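Local coordinates for ribonucleoside-diphosphate reductase subunit beta (Clostridium botulinum, PDB 6ZJK), which forms the R2 subunit of ribonucleotide reductase, carries a di-iron centre and, as in related class I enzymes, probably supplies the radical that starts nucleotide reduction, at residues A[101-106]-A[206-211]; A[171-176]-A[277-282]. One frame throughout, in Å; residues are numbered along the deposited sequence.

Contact 1: A[101-106]-A[206-211]; sequences SFLNFL and IYFYSG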
# COMPACT_ATOMS: atom_id res chain seq x y z
N SER A 101 -19.85 -10.90 4.68
CA SER A 101 -19.88 -9.52 5.15
C SER A 101 -18.90 -9.32 6.30
O SER A 101 -18.19 -8.31 6.36
CB SER A 101 -21.29 -9.13 5.56
OG SER A 101 -21.27 -7.94 6.33
N PHE A 102 -18.68 -10.31 7.16
CA PHE A 102 -17.69 -10.22 8.23
C PHE A 102 -16.27 -10.13 7.67
O PHE A 102 -15.48 -9.29 8.11
CB PHE A 102 -17.82 -11.43 9.16
CG PHE A 102 -16.83 -11.44 10.28
CD1 PHE A 102 -16.79 -10.41 11.21
CD2 PHE A 102 -15.92 -12.48 10.40
CE1 PHE A 102 -15.88 -10.42 12.24
CE2 PHE A 102 -15.00 -12.49 11.44
CZ PHE A 102 -14.99 -11.47 12.37
N LEU A 103 -15.94 -10.97 6.69
CA LEU A 103 -14.59 -10.94 6.15
C LEU A 103 -14.30 -9.60 5.46
O LEU A 103 -13.19 -9.07 5.57
CB LEU A 103 -14.40 -12.11 5.19
CG LEU A 103 -14.55 -13.53 5.76
CD1 LEU A 103 -14.12 -14.60 4.75
CD2 LEU A 103 -13.80 -13.71 7.09
N ASN A 104 -15.30 -9.02 4.79
CA ASN A 104 -15.11 -7.71 4.16
C ASN A 104 -14.83 -6.64 5.20
O ASN A 104 -14.05 -5.71 4.96
CB ASN A 104 -16.36 -7.31 3.34
CG ASN A 104 -16.14 -6.05 2.48
OD1 ASN A 104 -15.24 -6.00 1.63
ND2 ASN A 104 -16.96 -5.05 2.69
N PHE A 105 -15.46 -6.74 6.37
CA PHE A 105 -15.12 -5.84 7.46
C PHE A 105 -13.66 -6.05 7.90
O PHE A 105 -12.95 -5.07 8.16
CB PHE A 105 -16.07 -6.05 8.64
CG PHE A 105 -15.52 -5.54 9.93
CD1 PHE A 105 -15.71 -4.22 10.30
CD2 PHE A 105 -14.77 -6.38 10.77
CE1 PHE A 105 -15.19 -3.75 11.50
CE2 PHE A 105 -14.25 -5.91 11.95
CZ PHE A 105 -14.45 -4.60 12.32
N LEU A 106 -13.19 -7.28 7.94
CA LEU A 106 -11.84 -7.58 8.40
C LEU A 106 -10.74 -6.95 7.54
O LEU A 106 -9.92 -6.28 8.01
CB LEU A 106 -11.62 -9.06 8.59
CG LEU A 106 -12.37 -9.78 9.69
CD1 LEU A 106 -11.95 -11.19 9.81
CD2 LEU A 106 -12.44 -9.09 11.00
N ILE A 206 -6.46 -16.71 12.85
CA ILE A 206 -7.61 -17.40 13.45
C ILE A 206 -8.91 -17.04 12.73
O ILE A 206 -9.61 -17.93 12.22
CB ILE A 206 -7.72 -17.08 14.95
CG1 ILE A 206 -6.44 -17.53 15.69
CG2 ILE A 206 -8.96 -17.78 15.56
CD1 ILE A 206 -6.18 -19.03 15.62
N TYR A 207 -9.26 -15.75 12.67
CA TYR A 207 -10.57 -15.37 12.14
C TYR A 207 -10.69 -15.73 10.66
O TYR A 207 -11.68 -16.33 10.25
CB TYR A 207 -10.85 -13.87 12.34
CG TYR A 207 -10.78 -13.39 13.78
CD1 TYR A 207 -10.97 -14.26 14.84
CD2 TYR A 207 -10.50 -12.06 14.07
CE1 TYR A 207 -10.89 -13.82 16.16
CE2 TYR A 207 -10.41 -11.61 15.39
CZ TYR A 207 -10.61 -12.50 16.43
OH TYR A 207 -10.53 -12.07 17.74
N PHE A 208 -9.63 -15.50 9.92
CA PHE A 208 -9.67 -15.79 8.55
C PHE A 208 -9.70 -17.25 8.26
O PHE A 208 -10.34 -17.65 7.36
CB PHE A 208 -8.59 -15.03 7.76
CG PHE A 208 -9.11 -13.84 7.04
CD1 PHE A 208 -9.74 -13.96 5.85
CD2 PHE A 208 -9.00 -12.64 7.58
CE1 PHE A 208 -10.24 -12.86 5.24
CE2 PHE A 208 -9.51 -11.54 6.99
CZ PHE A 208 -10.13 -11.66 5.81
N TYR A 209 -8.98 -18.05 9.03
CA TYR A 209 -8.92 -19.49 8.84
C TYR A 209 -10.27 -20.12 9.09
O TYR A 209 -10.63 -21.02 8.46
CB TYR A 209 -7.75 -20.11 9.62
CG TYR A 209 -6.47 -20.02 8.85
CD1 TYR A 209 -5.77 -18.87 8.83
CD2 TYR A 209 -6.02 -21.06 8.13
CE1 TYR A 209 -4.62 -18.76 8.10
CE2 TYR A 209 -4.86 -20.96 7.41
CZ TYR A 209 -4.18 -19.79 7.40
OH TYR A 209 -3.07 -19.69 6.69
N SER A 210 -11.00 -19.60 10.03
CA SER A 210 -12.37 -20.06 10.25
C SER A 210 -13.24 -19.82 9.02
O SER A 210 -14.07 -20.66 8.67
CB SER A 210 -12.96 -19.36 11.47
OG SER A 210 -14.35 -19.62 11.60
N GLY A 211 -13.12 -18.63 8.43
CA GLY A 211 -13.94 -18.33 7.26
C GLY A 211 -13.60 -19.21 6.07
O GLY A 211 -14.50 -19.65 5.34

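Contact 2: A[171-176]-A[277-282]; sequences LERNKF and EHEIQW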
# COMPACT_ATOMS: atom_id res chain seq x y z
N LEU A 171 -22.52 -7.10 14.63
CA LEU A 171 -22.14 -5.78 15.02
C LEU A 171 -21.25 -5.75 16.24
O LEU A 171 -20.29 -5.06 16.24
CB LEU A 171 -23.37 -4.95 15.28
CG LEU A 171 -23.32 -3.47 15.03
CD1 LEU A 171 -24.03 -2.73 16.09
CD2 LEU A 171 -21.93 -2.94 14.93
N GLU A 172 -21.55 -6.48 17.28
CA GLU A 172 -20.72 -6.40 18.47
C GLU A 172 -19.32 -6.93 18.21
O GLU A 172 -18.40 -6.40 18.74
CB GLU A 172 -21.35 -7.06 19.68
CG GLU A 172 -22.57 -6.35 20.25
CD GLU A 172 -22.29 -5.05 20.98
OE1 GLU A 172 -21.27 -4.94 21.70
OE2 GLU A 172 -23.10 -4.11 20.81
N ARG A 173 -19.19 -7.96 17.42
CA ARG A 173 -17.91 -8.50 17.06
C ARG A 173 -17.09 -7.40 16.43
O ARG A 173 -16.01 -7.08 16.89
CB ARG A 173 -18.07 -9.62 16.06
CG ARG A 173 -18.19 -10.99 16.65
CD ARG A 173 -17.57 -12.05 15.76
NE ARG A 173 -16.20 -12.36 16.14
CZ ARG A 173 -15.44 -13.24 15.54
NH1 ARG A 173 -14.25 -13.42 15.98
NH2 ARG A 173 -15.85 -13.93 14.54
N ASN A 174 -17.67 -6.75 15.44
CA ASN A 174 -17.04 -5.64 14.75
C ASN A 174 -16.56 -4.58 15.68
O ASN A 174 -15.46 -4.18 15.62
CB ASN A 174 -17.97 -5.08 13.70
CG ASN A 174 -18.07 -5.95 12.50
OD1 ASN A 174 -17.55 -7.01 12.46
ND2 ASN A 174 -18.75 -5.49 11.51
N LYS A 175 -17.37 -4.18 16.62
CA LYS A 175 -16.93 -3.18 17.54
C LYS A 175 -15.80 -3.64 18.41
O LYS A 175 -14.93 -2.90 18.72
CB LYS A 175 -18.08 -2.80 18.41
CG LYS A 175 -18.98 -1.80 17.76
CD LYS A 175 -20.39 -2.04 18.19
CE LYS A 175 -20.69 -1.38 19.50
NZ LYS A 175 -22.13 -1.09 19.62
N PHE A 176 -15.85 -4.87 18.84
CA PHE A 176 -14.80 -5.41 19.64
C PHE A 176 -13.48 -5.35 18.90
O PHE A 176 -12.56 -4.78 19.34
CB PHE A 176 -15.10 -6.85 19.99
CG PHE A 176 -14.00 -7.55 20.73
CD1 PHE A 176 -13.76 -7.26 22.04
CD2 PHE A 176 -13.22 -8.47 20.12
CE1 PHE A 176 -12.76 -7.87 22.72
CE2 PHE A 176 -12.22 -9.09 20.80
CZ PHE A 176 -12.00 -8.80 22.10
N GLU A 277 -12.49 -18.14 21.69
CA GLU A 277 -13.82 -18.30 22.21
C GLU A 277 -14.84 -17.59 21.32
O GLU A 277 -15.81 -18.15 20.97
CB GLU A 277 -13.87 -17.87 23.65
CG GLU A 277 -13.50 -18.98 24.63
CD GLU A 277 -13.17 -18.47 26.01
OE1 GLU A 277 -13.74 -17.46 26.41
OE2 GLU A 277 -12.32 -19.06 26.70
N HIS A 278 -14.55 -16.37 20.95
CA HIS A 278 -15.38 -15.63 20.05
C HIS A 278 -15.57 -16.31 18.71
O HIS A 278 -16.64 -16.44 18.26
CB HIS A 278 -14.81 -14.26 19.79
CG HIS A 278 -14.85 -13.34 20.94
ND1 HIS A 278 -14.31 -12.08 20.89
CD2 HIS A 278 -15.35 -13.48 22.18
CE1 HIS A 278 -14.48 -11.48 22.05
NE2 HIS A 278 -15.11 -12.31 22.85
N GLU A 279 -14.52 -16.78 18.08
CA GLU A 279 -14.58 -17.37 16.75
C GLU A 279 -15.36 -18.68 16.75
O GLU A 279 -16.07 -18.99 15.79
CB GLU A 279 -13.16 -17.55 16.21
CG GLU A 279 -13.09 -17.93 14.76
CD GLU A 279 -13.83 -16.94 13.85
OE1 GLU A 279 -13.77 -15.70 14.07
OE2 GLU A 279 -14.53 -17.41 12.93
N ILE A 280 -15.22 -19.49 17.80
CA ILE A 280 -16.00 -20.72 17.90
C ILE A 280 -17.49 -20.41 18.01
O ILE A 280 -18.33 -20.99 17.32
CB ILE A 280 -15.52 -21.55 19.10
CG1 ILE A 280 -14.11 -22.09 18.87
CG2 ILE A 280 -16.47 -22.71 19.36
CD1 ILE A 280 -13.54 -22.84 20.09
N GLN A 281 -17.82 -19.49 18.92
CA GLN A 281 -19.24 -19.16 19.07
C GLN A 281 -19.81 -18.52 17.80
O GLN A 281 -20.90 -18.89 17.36
CB GLN A 281 -19.36 -18.20 20.24
CG GLN A 281 -20.61 -18.32 21.03
CD GLN A 281 -20.67 -17.26 22.10
OE1 GLN A 281 -21.27 -17.46 23.17
NE2 GLN A 281 -20.00 -16.14 21.85
N TRP A 282 -19.04 -17.74 17.04
CA TRP A 282 -19.49 -17.17 15.77
C TRP A 282 -19.65 -18.27 14.73
O TRP A 282 -20.65 -18.29 14.00
CB TRP A 282 -18.48 -16.11 15.30
CG TRP A 282 -18.61 -15.68 13.85
CD1 TRP A 282 -17.82 -16.06 12.81
CD2 TRP A 282 -19.57 -14.75 13.30
NE1 TRP A 282 -18.23 -15.44 11.65
CE2 TRP A 282 -19.30 -14.64 11.92
CE3 TRP A 282 -20.63 -14.01 13.85
CZ2 TRP A 282 -20.06 -13.82 11.08
CZ3 TRP A 282 -21.38 -13.20 13.00
CH2 TRP A 282 -21.09 -13.11 11.63
O HOH W 1 -13.34 -11.47 18.27

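Contact 1: A[101-106]-A[206-211]
Leu103 and Phe208 bring the two backbones nearest, CA to CA 7.3 Å, where segments 101-106 and 206-211 run nearly antiparallel, their axes 10.8 Å apart at closest and their N-to-C directions at 150°. Both belong to long helices of the ferritin-like helical bundle of R2 proteins; every touching residue is buried, and the side chains meet through carbon atoms alone. Phe208 has the most surface buried here: its ring reaches across to Leu103 and Leu106. Over one face, toward the rim, sits Leu103 CD2, 4.1 Å from Phe208 CE1. The Leu106 and Phe208 side chains pass each other head to tail, and Leu106 CB comes 3.6 Å from Phe208 CE2. With chi1 at -101°, away from the usual staggered values, the Phe208 side chain swings from its helix toward these leucines. It comes within about 4 Å of a bound iron(III) ion and touches the iron ligand Glu238, so this hydrophobic packing also lines the metal centre. Helix 124-151 adds Tyr144 against both Leu103 and Phe208. Tyr207, the residue before Phe208, meets Leu106 nearly at a right angle, with Leu106 CD1 3.8 Å from Tyr207 CB.

Contact 2: A[171-176]-A[277-282]
Arg173, with the largest buried area here, crosses between two nearly antiparallel helices of the ferritin-like bundle to the carboxylate of Glu279, passing His278 and Trp282. The axes of 171-176 and 277-282 come no closer than 12.2 Å, a gap bridged by long side chains. Bends at chi2 and chi3 lay Arg173 CD and NH2 over one face of the indole, NH2 3.3 Å from Trp282 CG; the guanidinium itself is tilted 51° from the ring. Both terminal nitrogens grip a single oxygen, forming an end-on salt bridge: Arg173 NH2 is 2.8 Å and NH1 3.0 Å from Glu279 OE1. That oxygen lies near the guanidinium plane, whereas both nitrogens approach from the same face of the carboxylate. The other oxygen, OE2, is hydrogen-bonded to Ser210, so both ends of the carboxylate are held. His278, second in buried area, meets Phe176 in a T-shaped stack, its edge toward the phenylalanine face, with centroids 4.7 Å apart and planes at 78°. His278 CE1 leads, 3.5 Å from Phe176 CE2. A water links the two parts of the interface, accepting from Arg173 NH1 at 3.1 Å and hydrogen-bonded to His278 ND1 at 2.9 Å.

In the fold
Contact 1 lies in the core beside the iron centre and is joined by apolar side chains, without a polar bond between its segments; contact 2, farther from the chain centre, is partly exposed and adds a salt bridge, a water and an aromatic pair. They use four different helices, yet their centres are only 10 Å apart and they meet directly. The Ser210-Glu279 bond joins them, while Tyr207 makes a cation-pi contact with Arg173 and Phe102 meets Trp282 ring to ring. Polar groups of contact 2 thus border the hydrophobic layer of contact 1. Both also reach the second subunit, through Phe105 and Asn104 in one and Leu171 in the other.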